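Long-range contacts in putative dioxygenase (Nostoc punctiforme, PDB 2PEB), which probably acts as a metal-dependent dioxygenase of the Dopa 4,5-dioxygenase family and binds a zinc ion in the crystal: residues 15-20 / 54-59; 25-30 / 42-47; 72-77 / 100-105; 10-15 / 59-64. All coordinates share one frame; numbering follows the deposited sequence.

Contact 1. Residues 15-20 / 54-59. With ZN (zinc ion), chain C.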
loop_
_atom_site.group_PDB
_atom_site.type_symbol
_atom_site.label_atom_id
_atom_site.label_comp_id
_atom_site.label_asym_id
_atom_site.label_seq_id
_atom_site.Cartn_x
_atom_site.Cartn_y
_atom_site.Cartn_z
ATOM N N HIS A 15 6.174 -2.756 -8.834
ATOM C CA HIS A 15 6.021 -3.787 -9.876
ATOM C C HIS A 15 4.562 -3.709 -10.355
ATOM O O HIS A 15 3.623 -3.940 -9.583
ATOM C CB HIS A 15 6.451 -5.176 -9.368
ATOM C CG HIS A 15 7.927 -5.244 -9.046
ATOM N ND1 HIS A 15 8.861 -5.623 -9.994
ATOM C CD2 HIS A 15 8.634 -4.968 -7.923
ATOM C CE1 HIS A 15 10.069 -5.544 -9.489
ATOM N NE2 HIS A 15 9.966 -5.206 -8.220
ATOM N N VAL A 16 4.386 -3.294 -11.604
ATOM C CA VAL A 16 3.072 -3.105 -12.201
ATOM C C VAL A 16 2.803 -4.313 -13.054
ATOM O O VAL A 16 3.482 -4.552 -14.078
ATOM C CB VAL A 16 3.024 -1.807 -13.040
ATOM C CG1 VAL A 16 1.635 -1.612 -13.633
ATOM C CG2 VAL A 16 3.433 -0.572 -12.210
ATOM N N TYR A 17 1.866 -5.143 -12.599
ATOM C CA TYR A 17 1.501 -6.359 -13.275
ATOM C C TYR A 17 0.467 -6.118 -14.370
ATOM O O TYR A 17 -0.383 -5.216 -14.280
ATOM C CB TYR A 17 1.017 -7.414 -12.266
ATOM C CG TYR A 17 2.087 -7.717 -11.254
ATOM C CD1 TYR A 17 3.060 -8.657 -11.531
ATOM C CD2 TYR A 17 2.158 -7.038 -10.020
ATOM C CE1 TYR A 17 4.090 -8.912 -10.642
ATOM C CE2 TYR A 17 3.186 -7.316 -9.096
ATOM C CZ TYR A 17 4.145 -8.269 -9.428
ATOM O OH TYR A 17 5.191 -8.557 -8.597
ATOM N N PHE A 18 0.539 -6.944 -15.402
ATOM C CA PHE A 18 -0.417 -6.844 -16.497
ATOM C C PHE A 18 -0.512 -8.156 -17.262
ATOM O O PHE A 18 0.302 -9.057 -17.112
ATOM C CB PHE A 18 -0.010 -5.701 -17.452
ATOM C CG PHE A 18 1.336 -5.906 -18.065
ATOM C CD1 PHE A 18 1.479 -6.655 -19.227
ATOM C CD2 PHE A 18 2.483 -5.428 -17.413
ATOM C CE1 PHE A 18 2.715 -6.898 -19.754
ATOM C CE2 PHE A 18 3.718 -5.684 -17.938
ATOM C CZ PHE A 18 3.841 -6.403 -19.096
ATOM N N ASP A 19 -1.524 -8.245 -18.111
ATOM C CA ASP A 19 -1.590 -9.323 -19.103
ATOM C C ASP A 19 -1.910 -8.687 -20.447
ATOM O O ASP A 19 -2.019 -7.468 -20.527
ATOM C CB ASP A 19 -2.585 -10.412 -18.693
ATOM C CG ASP A 19 -3.975 -9.890 -18.449
ATOM O OD1 ASP A 19 -4.343 -8.830 -18.969
ATOM O OD2 ASP A 19 -4.727 -10.562 -17.717
ATOM N N ALA A 20 -2.057 -9.496 -21.494
ATOM C CA ALA A 20 -2.387 -8.972 -22.833
ATOM C C ALA A 20 -3.561 -8.006 -22.808
ATOM O O ALA A 20 -3.515 -6.982 -23.472
ATOM C CB ALA A 20 -2.689 -10.113 -23.802
ATOM N N LYS A 54 3.198 -12.967 -13.064
ATOM C CA LYS A 54 2.492 -12.346 -14.154
ATOM C C LYS A 54 3.489 -11.389 -14.825
ATOM O O LYS A 54 4.438 -10.966 -14.197
ATOM C CB LYS A 54 1.275 -11.600 -13.578
ATOM C CG LYS A 54 0.262 -11.172 -14.588
ATOM C CD LYS A 54 -0.990 -10.552 -13.937
ATOM C CE LYS A 54 -1.954 -11.596 -13.368
ATOM N NZ LYS A 54 -3.338 -11.040 -13.196
ATOM N N GLY A 55 3.288 -11.086 -16.085
ATOM C CA GLY A 55 4.061 -10.037 -16.705
ATOM C C GLY A 55 4.019 -8.748 -15.886
ATOM O O GLY A 55 3.027 -8.444 -15.207
HETATM N N MSE A 56 5.123 -8.012 -15.932
HETATM C CA MSE A 56 5.254 -6.777 -15.153
HETATM C C MSE A 56 6.337 -5.921 -15.706
HETATM O O MSE A 56 7.081 -6.349 -16.594
HETATM C CB MSE A 56 5.487 -7.001 -13.625
HETATM C CG MSE A 56 6.773 -7.766 -13.259
HETATM SE SE MSE A 56 8.267 -6.576 -13.115
HETATM C CE MSE A 56 9.757 -7.828 -13.190
ATOM N N TYR A 57 6.357 -4.694 -15.235
ATOM C CA TYR A 57 7.516 -3.829 -15.357
ATOM C C TYR A 57 7.840 -3.204 -14.005
ATOM O O TYR A 57 6.978 -3.099 -13.129
ATOM C CB TYR A 57 7.351 -2.788 -16.481
ATOM C CG TYR A 57 6.232 -1.818 -16.263
ATOM C CD1 TYR A 57 6.374 -0.769 -15.368
ATOM C CD2 TYR A 57 5.040 -1.944 -16.952
ATOM C CE1 TYR A 57 5.339 0.129 -15.141
ATOM C CE2 TYR A 57 3.992 -1.022 -16.757
ATOM C CZ TYR A 57 4.154 -0.012 -15.848
ATOM O OH TYR A 57 3.162 0.909 -15.659
ATOM N N GLN A 58 9.106 -2.836 -13.844
ATOM C CA GLN A 58 9.622 -2.303 -12.589
ATOM C C GLN A 58 9.740 -0.790 -12.704
ATOM O O GLN A 58 10.094 -0.261 -13.754
ATOM C CB GLN A 58 11.003 -2.915 -12.309
ATOM C CG GLN A 58 11.810 -2.217 -11.244
ATOM C CD GLN A 58 13.120 -2.921 -10.925
ATOM O OE1 GLN A 58 13.149 -4.130 -10.624
ATOM N NE2 GLN A 58 14.205 -2.164 -10.960
ATOM N N VAL A 59 9.437 -0.121 -11.609
ATOM C CA VAL A 59 9.640 1.297 -11.463
ATOM C C VAL A 59 10.394 1.486 -10.141
ATOM O O VAL A 59 9.854 1.105 -9.093
ATOM C CB VAL A 59 8.289 2.026 -11.316
ATOM C CG1 VAL A 59 8.470 3.552 -11.372
ATOM C CG2 VAL A 59 7.303 1.573 -12.404
HETATM ZN ZN ZN C . 11.453 -4.918 -7.098
HETATM O O HOH W 1 0.802 -11.678 -17.500
#

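Contact 2. Residues 25-30 / 42-47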
loop_
_atom_site.group_PDB
_atom_site.type_symbol
_atom_site.label_atom_id
_atom_site.label_comp_id
_atom_site.label_asym_id
_atom_site.label_seq_id
_atom_site.Cartn_x
_atom_site.Cartn_y
_atom_site.Cartn_z
ATOM N N VAL A 25 -3.346 -0.363 -20.856
ATOM C CA VAL A 25 -3.486 0.407 -19.620
ATOM C C VAL A 25 -2.125 0.504 -18.882
ATOM O O VAL A 25 -1.713 1.547 -18.374
ATOM C CB VAL A 25 -4.550 -0.242 -18.663
ATOM C CG1 VAL A 25 -4.523 0.417 -17.297
ATOM C CG2 VAL A 25 -5.934 -0.161 -19.306
ATOM N N ALA A 26 -1.430 -0.612 -18.806
ATOM C CA ALA A 26 -0.130 -0.650 -18.137
ATOM C C ALA A 26 0.832 0.326 -18.835
ATOM O O ALA A 26 1.623 0.987 -18.186
ATOM C CB ALA A 26 0.440 -2.089 -18.187
ATOM N N ALA A 27 0.758 0.391 -20.165
ATOM C CA ALA A 27 1.678 1.276 -20.940
ATOM C C ALA A 27 1.381 2.729 -20.623
ATOM O O ALA A 27 2.282 3.553 -20.489
ATOM C CB ALA A 27 1.576 1.022 -22.420
ATOM N N ARG A 28 0.102 3.038 -20.491
ATOM C CA ARG A 28 -0.334 4.409 -20.167
ATOM C C ARG A 28 0.063 4.831 -18.758
ATOM O O ARG A 28 0.427 5.977 -18.506
ATOM C CB ARG A 28 -1.847 4.540 -20.351
ATOM C CG ARG A 28 -2.304 4.281 -21.782
ATOM C CD ARG A 28 -3.479 5.161 -22.172
ATOM N NE ARG A 28 -4.615 5.006 -21.265
ATOM C CZ ARG A 28 -5.550 4.055 -21.352
ATOM N NH1 ARG A 28 -5.506 3.125 -22.309
ATOM N NH2 ARG A 28 -6.534 4.026 -20.458
ATOM N N VAL A 29 -0.039 3.907 -17.813
ATOM C CA VAL A 29 0.358 4.157 -16.446
ATOM C C VAL A 29 1.852 4.393 -16.437
ATOM O O VAL A 29 2.370 5.247 -15.707
ATOM C CB VAL A 29 -0.055 2.964 -15.506
ATOM C CG1 VAL A 29 0.690 3.066 -14.180
ATOM C CG2 VAL A 29 -1.610 2.927 -15.323
ATOM N N ARG A 30 2.569 3.616 -17.253
ATOM C CA ARG A 30 4.007 3.719 -17.307
ATOM C C ARG A 30 4.454 5.090 -17.804
ATOM O O ARG A 30 5.390 5.689 -17.236
ATOM C CB ARG A 30 4.594 2.620 -18.181
ATOM C CG ARG A 30 6.083 2.456 -17.957
ATOM C CD ARG A 30 6.574 1.156 -18.547
ATOM N NE ARG A 30 8.021 1.097 -18.477
ATOM C CZ ARG A 30 8.866 1.338 -19.477
ATOM N NH1 ARG A 30 8.452 1.665 -20.708
ATOM N NH2 ARG A 30 10.166 1.235 -19.228
ATOM N N GLY A 42 12.352 0.162 -15.430
ATOM C CA GLY A 42 13.038 -1.038 -15.860
ATOM C C GLY A 42 12.371 -1.670 -17.054
ATOM O O GLY A 42 11.406 -1.144 -17.632
ATOM N N ARG A 43 12.866 -2.846 -17.427
ATOM C CA ARG A 43 12.414 -3.511 -18.635
ATOM C C ARG A 43 10.984 -4.027 -18.491
ATOM O O ARG A 43 10.484 -4.240 -17.381
ATOM C CB ARG A 43 13.353 -4.662 -18.970
ATOM C CG ARG A 43 13.677 -5.488 -17.762
ATOM N N TRP A 44 10.352 -4.204 -19.621
ATOM C CA TRP A 44 9.046 -4.718 -19.716
ATOM C C TRP A 44 9.206 -6.248 -19.806
ATOM O O TRP A 44 9.918 -6.747 -20.663
ATOM C CB TRP A 44 8.440 -4.097 -20.962
ATOM C CG TRP A 44 7.053 -4.276 -21.099
ATOM C CD1 TRP A 44 6.424 -5.421 -21.454
ATOM C CD2 TRP A 44 6.036 -3.288 -20.922
ATOM N NE1 TRP A 44 5.072 -5.217 -21.509
ATOM C CE2 TRP A 44 4.807 -3.914 -21.182
ATOM C CE3 TRP A 44 6.043 -1.932 -20.613
ATOM C CZ2 TRP A 44 3.598 -3.246 -21.088
ATOM C CZ3 TRP A 44 4.846 -1.278 -20.541
ATOM C CH2 TRP A 44 3.644 -1.929 -20.767
ATOM N N PHE A 45 8.587 -6.984 -18.891
ATOM C CA PHE A 45 8.521 -8.457 -18.990
ATOM C C PHE A 45 7.102 -8.897 -19.321
ATOM O O PHE A 45 6.218 -8.810 -18.487
ATOM C CB PHE A 45 8.982 -9.079 -17.687
ATOM C CG PHE A 45 10.428 -8.821 -17.381
ATOM C CD1 PHE A 45 11.406 -9.609 -17.967
ATOM C CD2 PHE A 45 10.815 -7.792 -16.531
ATOM C CE1 PHE A 45 12.759 -9.402 -17.703
ATOM C CE2 PHE A 45 12.174 -7.560 -16.275
ATOM C CZ PHE A 45 13.150 -8.375 -16.860
ATOM N N ASP A 46 6.871 -9.392 -20.532
ATOM C CA ASP A 46 5.533 -9.845 -20.898
ATOM C C ASP A 46 5.145 -11.158 -20.220
ATOM O O ASP A 46 3.954 -11.432 -20.033
ATOM C CB ASP A 46 5.401 -9.969 -22.416
ATOM C CG ASP A 46 5.215 -8.631 -23.077
ATOM O OD1 ASP A 46 4.267 -7.901 -22.703
ATOM O OD2 ASP A 46 6.028 -8.303 -23.964
ATOM N N LYS A 47 6.147 -11.919 -19.809
ATOM C CA LYS A 47 5.957 -13.212 -19.176
ATOM C C LYS A 47 6.447 -13.201 -17.725
ATOM O O LYS A 47 7.310 -12.404 -17.348
ATOM C CB LYS A 47 6.732 -14.277 -19.983
ATOM C CG LYS A 47 6.123 -14.581 -21.358
HETATM O O HOH W 2 9.658 -0.144 -16.310
#

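Contact 3. Residues 72-77 / 100-105. With EDO (1,2-ethanediol), chain I.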
loop_
_atom_site.group_PDB
_atom_site.type_symbol
_atom_site.label_atom_id
_atom_site.label_comp_id
_atom_site.label_asym_id
_atom_site.label_seq_id
_atom_site.Cartn_x
_atom_site.Cartn_y
_atom_site.Cartn_z
ATOM N N TRP A 72 -0.250 8.771 -6.494
ATOM C CA TRP A 72 -0.641 8.828 -7.884
ATOM C C TRP A 72 -1.170 7.510 -8.398
ATOM O O TRP A 72 -2.215 7.477 -9.055
ATOM C CB TRP A 72 0.467 9.365 -8.773
ATOM C CG TRP A 72 0.034 9.704 -10.150
ATOM C CD1 TRP A 72 -0.494 10.890 -10.594
ATOM C CD2 TRP A 72 0.104 8.839 -11.305
ATOM N NE1 TRP A 72 -0.752 10.805 -11.948
ATOM C CE2 TRP A 72 -0.396 9.557 -12.407
ATOM C CE3 TRP A 72 0.554 7.521 -11.511
ATOM C CZ2 TRP A 72 -0.486 8.999 -13.672
ATOM C CZ3 TRP A 72 0.470 6.973 -12.795
ATOM C CH2 TRP A 72 -0.037 7.715 -13.850
ATOM N N LEU A 73 -0.461 6.416 -8.166
ATOM C CA LEU A 73 -0.916 5.091 -8.543
ATOM C C LEU A 73 -2.211 4.671 -7.831
ATOM O O LEU A 73 -3.078 4.007 -8.408
ATOM C CB LEU A 73 0.210 4.084 -8.286
ATOM C CG LEU A 73 1.439 4.172 -9.203
ATOM C CD1 LEU A 73 2.553 3.238 -8.671
ATOM C CD2 LEU A 73 0.990 3.828 -10.582
HETATM N N MSE A 74 -2.364 5.112 -6.590
HETATM C CA MSE A 74 -3.616 4.870 -5.880
HETATM C C MSE A 74 -4.826 5.293 -6.677
HETATM O O MSE A 74 -5.850 4.602 -6.748
HETATM C CB MSE A 74 -3.626 5.588 -4.541
HETATM C CG MSE A 74 -2.930 4.783 -3.411
HETATM SE SE MSE A 74 -2.354 5.703 -1.836
HETATM C CE MSE A 74 -3.593 4.939 -0.714
ATOM N N LEU A 75 -4.672 6.478 -7.318
ATOM C CA LEU A 75 -5.727 7.116 -7.993
ATOM C C LEU A 75 -5.771 6.717 -9.465
ATOM O O LEU A 75 -6.844 6.751 -10.087
ATOM C CB LEU A 75 -5.604 8.637 -7.911
ATOM C CG LEU A 75 -5.685 9.281 -6.534
ATOM C CD1 LEU A 75 -5.628 10.836 -6.654
ATOM C CD2 LEU A 75 -6.945 8.848 -5.856
ATOM N N ASN A 76 -4.636 6.312 -10.041
ATOM C CA ASN A 76 -4.507 6.243 -11.518
ATOM C C ASN A 76 -4.085 4.875 -12.063
ATOM O O ASN A 76 -3.853 4.719 -13.274
ATOM C CB ASN A 76 -3.520 7.300 -12.035
ATOM C CG ASN A 76 -4.019 8.684 -11.862
ATOM O OD1 ASN A 76 -4.909 9.105 -12.603
ATOM N ND2 ASN A 76 -3.456 9.416 -10.920
ATOM N N ARG A 77 -4.047 3.870 -11.191
ATOM C CA ARG A 77 -3.670 2.532 -11.617
ATOM C C ARG A 77 -4.667 1.833 -12.557
ATOM O O ARG A 77 -4.354 0.779 -13.132
ATOM C CB ARG A 77 -3.369 1.651 -10.432
ATOM C CG ARG A 77 -4.532 1.348 -9.584
ATOM C CD ARG A 77 -4.093 0.475 -8.457
ATOM N NE ARG A 77 -5.219 0.265 -7.562
ATOM C CZ ARG A 77 -6.195 -0.623 -7.762
ATOM N NH1 ARG A 77 -6.150 -1.517 -8.761
ATOM N NH2 ARG A 77 -7.203 -0.671 -6.894
ATOM N N LEU A 100 3.515 -3.584 0.180
ATOM C CA LEU A 100 2.089 -3.283 0.132
ATOM C C LEU A 100 1.581 -3.556 -1.263
ATOM O O LEU A 100 2.374 -3.571 -2.218
ATOM C CB LEU A 100 1.850 -1.816 0.498
ATOM C CG LEU A 100 2.366 -0.740 -0.420
ATOM C CD1 LEU A 100 1.473 -0.582 -1.668
ATOM C CD2 LEU A 100 2.527 0.582 0.410
ATOM N N TRP A 101 0.260 -3.632 -1.383
ATOM C CA TRP A 101 -0.401 -3.947 -2.631
ATOM C C TRP A 101 -1.492 -2.947 -2.913
ATOM O O TRP A 101 -2.241 -2.586 -1.991
ATOM C CB TRP A 101 -1.016 -5.330 -2.610
ATOM C CG TRP A 101 -0.060 -6.401 -2.855
ATOM C CD1 TRP A 101 0.555 -7.149 -1.910
ATOM C CD2 TRP A 101 0.381 -6.890 -4.124
ATOM N NE1 TRP A 101 1.363 -8.076 -2.499
ATOM C CE2 TRP A 101 1.257 -7.956 -3.864
ATOM C CE3 TRP A 101 0.086 -6.560 -5.457
ATOM C CZ2 TRP A 101 1.874 -8.677 -4.873
ATOM C CZ3 TRP A 101 0.694 -7.293 -6.459
ATOM C CH2 TRP A 101 1.577 -8.336 -6.161
ATOM N N LEU A 102 -1.524 -2.518 -4.167
ATOM C CA LEU A 102 -2.638 -1.785 -4.742
ATOM C C LEU A 102 -3.381 -2.772 -5.633
ATOM O O LEU A 102 -2.764 -3.474 -6.409
ATOM C CB LEU A 102 -2.132 -0.598 -5.547
ATOM C CG LEU A 102 -0.999 0.236 -4.942
ATOM C CD1 LEU A 102 -0.742 1.397 -5.883
ATOM C CD2 LEU A 102 -1.325 0.719 -3.541
ATOM N N GLY A 103 -4.700 -2.841 -5.492
ATOM C CA GLY A 103 -5.506 -3.797 -6.227
ATOM C C GLY A 103 -5.516 -5.094 -5.462
ATOM O O GLY A 103 -5.598 -5.106 -4.229
ATOM N N ALA A 104 -5.425 -6.198 -6.165
ATOM C CA ALA A 104 -5.560 -7.486 -5.523
ATOM C C ALA A 104 -4.190 -8.162 -5.566
ATOM O O ALA A 104 -3.568 -8.242 -6.629
ATOM C CB ALA A 104 -6.654 -8.322 -6.225
ATOM N N ALA A 105 -3.709 -8.612 -4.413
ATOM C CA ALA A 105 -2.367 -9.163 -4.320
ATOM C C ALA A 105 -2.233 -10.413 -5.158
ATOM O O ALA A 105 -3.161 -11.244 -5.279
ATOM C CB ALA A 105 -1.988 -9.466 -2.884
HETATM C C1 EDO I . -7.429 -1.340 -3.644
HETATM O O1 EDO I . -6.027 -1.571 -3.439
HETATM C C2 EDO I . -8.194 -2.177 -2.654
HETATM O O2 EDO I . -7.613 -3.485 -2.655
#

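Contact 4. Residues 10-15 / 59-64. With ZN (zinc ion), chain C.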
loop_
_atom_site.group_PDB
_atom_site.type_symbol
_atom_site.label_atom_id
_atom_site.label_comp_id
_atom_site.label_asym_id
_atom_site.label_seq_id
_atom_site.Cartn_x
_atom_site.Cartn_y
_atom_site.Cartn_z
ATOM N N ALA A 10 16.210 2.405 1.633
ATOM C CA ALA A 10 17.055 3.140 0.659
ATOM C C ALA A 10 16.285 3.591 -0.582
ATOM O O ALA A 10 16.777 4.417 -1.393
ATOM C CB ALA A 10 18.230 2.251 0.244
ATOM N N GLY A 11 15.100 3.038 -0.769
ATOM C CA GLY A 11 14.324 3.266 -1.958
ATOM C C GLY A 11 13.179 2.335 -2.046
ATOM O O GLY A 11 12.973 1.497 -1.170
ATOM N N PHE A 12 12.411 2.467 -3.121
ATOM C CA PHE A 12 11.267 1.608 -3.392
ATOM C C PHE A 12 11.210 1.142 -4.819
ATOM O O PHE A 12 11.729 1.800 -5.733
ATOM C CB PHE A 12 9.925 2.295 -3.075
ATOM C CG PHE A 12 9.805 2.724 -1.663
ATOM C CD1 PHE A 12 10.265 3.968 -1.272
ATOM C CD2 PHE A 12 9.197 1.906 -0.723
ATOM C CE1 PHE A 12 10.169 4.388 0.050
ATOM C CE2 PHE A 12 9.109 2.309 0.618
ATOM C CZ PHE A 12 9.582 3.574 0.992
ATOM N N HIS A 13 10.609 -0.026 -5.001
ATOM C CA HIS A 13 10.141 -0.483 -6.308
ATOM C C HIS A 13 8.662 -0.579 -6.331
ATOM O O HIS A 13 8.061 -1.042 -5.379
ATOM C CB HIS A 13 10.621 -1.894 -6.563
ATOM C CG HIS A 13 12.046 -2.002 -6.957
ATOM N ND1 HIS A 13 12.619 -3.212 -7.285
ATOM C CD2 HIS A 13 13.009 -1.063 -7.114
ATOM C CE1 HIS A 13 13.889 -3.007 -7.606
ATOM N NE2 HIS A 13 14.145 -1.712 -7.536
ATOM N N ALA A 14 8.060 -0.152 -7.417
ATOM C CA ALA A 14 6.731 -0.604 -7.841
ATOM C C ALA A 14 6.860 -1.628 -8.982
ATOM O O ALA A 14 7.607 -1.428 -9.925
ATOM C CB ALA A 14 5.920 0.550 -8.252
ATOM N N HIS A 15 6.174 -2.756 -8.834
ATOM C CA HIS A 15 6.021 -3.787 -9.876
ATOM C C HIS A 15 4.562 -3.709 -10.355
ATOM O O HIS A 15 3.623 -3.940 -9.583
ATOM C CB HIS A 15 6.451 -5.176 -9.368
ATOM C CG HIS A 15 7.927 -5.244 -9.046
ATOM N ND1 HIS A 15 8.861 -5.623 -9.994
ATOM C CD2 HIS A 15 8.634 -4.968 -7.923
ATOM C CE1 HIS A 15 10.069 -5.544 -9.489
ATOM N NE2 HIS A 15 9.966 -5.206 -8.220
ATOM N N VAL A 59 9.437 -0.121 -11.609
ATOM C CA VAL A 59 9.640 1.297 -11.463
ATOM C C VAL A 59 10.394 1.486 -10.141
ATOM O O VAL A 59 9.854 1.105 -9.093
ATOM C CB VAL A 59 8.289 2.026 -11.316
ATOM C CG1 VAL A 59 8.470 3.552 -11.372
ATOM C CG2 VAL A 59 7.303 1.573 -12.404
ATOM N N ALA A 60 11.589 2.056 -10.171
ATOM C CA ALA A 60 12.406 2.360 -8.988
ATOM C C ALA A 60 12.388 3.840 -8.676
ATOM O O ALA A 60 12.443 4.659 -9.568
ATOM C CB ALA A 60 13.876 1.888 -9.156
ATOM N N PHE A 61 12.398 4.175 -7.382
ATOM C CA PHE A 61 12.505 5.559 -6.949
ATOM C C PHE A 61 13.126 5.655 -5.572
ATOM O O PHE A 61 13.057 4.711 -4.763
ATOM C CB PHE A 61 11.172 6.282 -6.969
ATOM C CG PHE A 61 10.035 5.513 -6.370
ATOM C CD1 PHE A 61 9.330 4.565 -7.141
ATOM C CD2 PHE A 61 9.602 5.739 -5.094
ATOM C CE1 PHE A 61 8.286 3.849 -6.621
ATOM C CE2 PHE A 61 8.491 5.010 -4.575
ATOM C CZ PHE A 61 7.852 4.086 -5.336
ATOM N N LEU A 62 13.715 6.806 -5.316
ATOM C CA LEU A 62 14.234 7.146 -3.979
ATOM C C LEU A 62 13.088 7.429 -3.002
ATOM O O LEU A 62 11.971 7.670 -3.421
ATOM C CB LEU A 62 15.163 8.347 -4.045
ATOM C CG LEU A 62 16.504 8.086 -4.752
ATOM C CD1 LEU A 62 17.267 9.380 -4.909
ATOM C CD2 LEU A 62 17.331 7.043 -3.955
ATOM N N PRO A 63 13.370 7.358 -1.692
ATOM C CA PRO A 63 12.308 7.574 -0.711
ATOM C C PRO A 63 11.539 8.881 -0.857
ATOM O O PRO A 63 10.319 8.877 -0.555
ATOM C CB PRO A 63 13.036 7.457 0.615
ATOM C CG PRO A 63 14.128 6.479 0.316
ATOM C CD PRO A 63 14.627 6.988 -1.031
ATOM N N ASN A 64 12.193 9.954 -1.328
ATOM C CA ASN A 64 11.519 11.251 -1.529
ATOM C C ASN A 64 10.408 11.289 -2.620
ATOM O O ASN A 64 9.715 12.293 -2.775
ATOM C CB ASN A 64 12.499 12.403 -1.649
ATOM C CG ASN A 64 13.189 12.483 -2.990
ATOM O OD1 ASN A 64 12.847 11.820 -3.948
ATOM N ND2 ASN A 64 14.159 13.381 -3.062
HETATM ZN ZN ZN C . 11.453 -4.918 -7.098
#

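Contact 1. Residues 15-20 / 54-59
Val16 and Tyr57 carry the backbone pairing of two antiparallel strands, 11-18 and 55-61. Val16 N donates to Tyr57 O at 3.0 Å, nearly straight at the hydrogen (167°). Tyr57 N returns a bond to Val16 O. Nearer the strand end, Phe18 N reaches Gly55 O from above the carbonyl plane. A water adds a link there, donating to Phe18 O and accepting from Gly55 N.

One set of apolar contacts lies on the face of Val16, Phe18 and Tyr57. Val16 CB sits over the Tyr57 ring, 3.8 Å from its centroid, in a CH-pi contact. Tyr57 CG lies between the backbone N and carbonyl carbon (chi1 63°). The ring meets Val16 through CZ and CE1. The Phe18 ring lays one face against Gly55 C. Tyr57 OH bonds to Ala26 O of helix 23-36.

The other face carries Tyr17, Met56 and the metal ligand His15. Tyr17 CD1 packs on Met56 CB at 3.6 Å. His15 NE2 binds zinc at 1.9 Å, and His13 and His85 complete the histidine set. The chemistry thus splits by face: one side packs against a helix, the other carries a metal ligand whose ring is met by selenomethionine Met56 SE at the ND1 edge (3.3 Å) and by Gln58 OE1 at CE1.

Contact 2. Residues 25-30 / 42-47
Arg30 NH2 donates a weak, bent hydrogen bond to Gly42 O at 3.1 Å, with an angle of 127° at the hydrogen. A water accepts from Arg30 NE at 3.0 Å. This water lies at the edge of the guanidinium, in its plane. Its further link to the Gly42 carbonyl is too short to be trusted and stays doubtful.

The aliphatic part of Arg30 packs on Trp44. Its chain is extended from CG to NE, with CG anti to the backbone N (chi1 -164°). Arg30 CD comes to 3.6 Å from Trp44 CZ3, at the edge of the indole. The guanidinium and indole planes are perpendicular. Farther along the same rim, Trp44 CH2 meets Ala27 CB at 4.0 Å and Ala26 CB at 4.1 Å. The indole edge lies close to the helix at these two alanines.

At the other end of the indole, Trp44 NE1 donates to Asp46 OD1 at 3.0 Å. Asp46 OD1 also forms a salt bridge with Arg23, near the start of helix 23-36. Tyr57 of the adjacent strand and Phe18 of the next one over meet the Trp44 ring. The arrangement is a helix layer over an antiparallel sheet, an alpha+beta arrangement, with strand 40-45 outermost within this chain.

Contact 3. Residues 72-77 / 100-105
Arg77 lays one face of its guanidinium over the backbone at Leu102 and Gly103. Gly103 N lies 3.5 Å above the guanidinium plane, over its centre. Leu102 C is offset toward the rim of the same face. Arg77 NH1 comes to 3.5 Å from Gly103 CA. Gly103 has phi 86° and psi -140°, a combination that by itself calls for glycine.

The aliphatic part of Arg77 reaches the strand as well. Its chain is extended from CG to NE, and Arg77 CD packs against Leu102 CB at 3.7 Å. The two side chains cross at a slant. Leu102, in the conformer given, turns its branches to the helix. Leu102 CD1 touches Leu73 CB at 3.7 Å, and Leu102 CD2 lies more loosely near CG of selenomethionine Met74. These contacts place the end of helix 66-76 against strand 100-102. That strand is outermost within this chain, but Trp101 continues the backbone bonding to the second subunit.

The polar atoms are held by other groups. A 1,2-ethanediol, probably from the crystallisation liquor, brackets Gly103: its O1 accepts from Gly103 N at 2.8 Å, and its O2 donates to Gly103 O at 3.0 Å. Leu102 also packs on Leu100 of the second subunit.

The contact itself is apolar packing plus a flat cation laid on backbone. The guanidinium turns its N-H groups to carbonyls outside the two segments. Through NH1 and NH2, Arg77 thereby ties Leu80 O of its own chain to Val97 O of the second subunit.

Contact 4. Residues 10-15 / 59-64
Phe12 faces Phe61 across an antiparallel strand pair within the five-stranded sheet of the chain. Phe12 CB is the closest side-chain atom, 3.4 Å from Phe61 CE2. Phe12 CG and CD1 each lie 3.9 Å from that same Phe61 CE2. At the far end, Phe12 CE1 meets Pro63 CA, which sits at the ring edge. The two phenyl planes are 25° apart but slid, so they barely overlap. Phe61 CG lies between its backbone N and carbonyl carbon (chi1 46°), and one face of its ring covers Phe12 O. Phe12 also packs on Met74 of the second subunit.

Four backbone bonds join the strands. Phe12 N to Phe61 O is nearly straight (171°), and Phe61 N bonds back to Phe12 O. Ala14 N to Val59 O and Val59 N to Ala14 O are both 2.8 Å. Beside them, Ala14 CB packs on Val59 CB.

His13 and Ala60 lie on the opposite face of the sheet from the two phenylalanines. The imidazole of His13 has two tasks there. His13 ND1 binds the zinc at 2.1 Å, while His13 CD2 stands 3.7 Å from Ala60 CB.

Overall arrangement
Contacts 1 and 4 join the same two strands, 11-18 and 55-61, and share His15 and Val59. Both are buried and rest mainly on backbone bonds, with the zinc ligands all on one face. Contact 2 is a surface contact. It adds helix 23-36 and the outer strand 40-45, and relies on one long side chain and an indole edge. It touches contact 1 where Trp44 meets Phe18. Contact 3 is buried, at the strand outermost on the other side within this chain, where the second subunit continues the backbone bonding. Val29 of contact 2 packs on Leu73 of contact 3, so the two helices meet over the sheet.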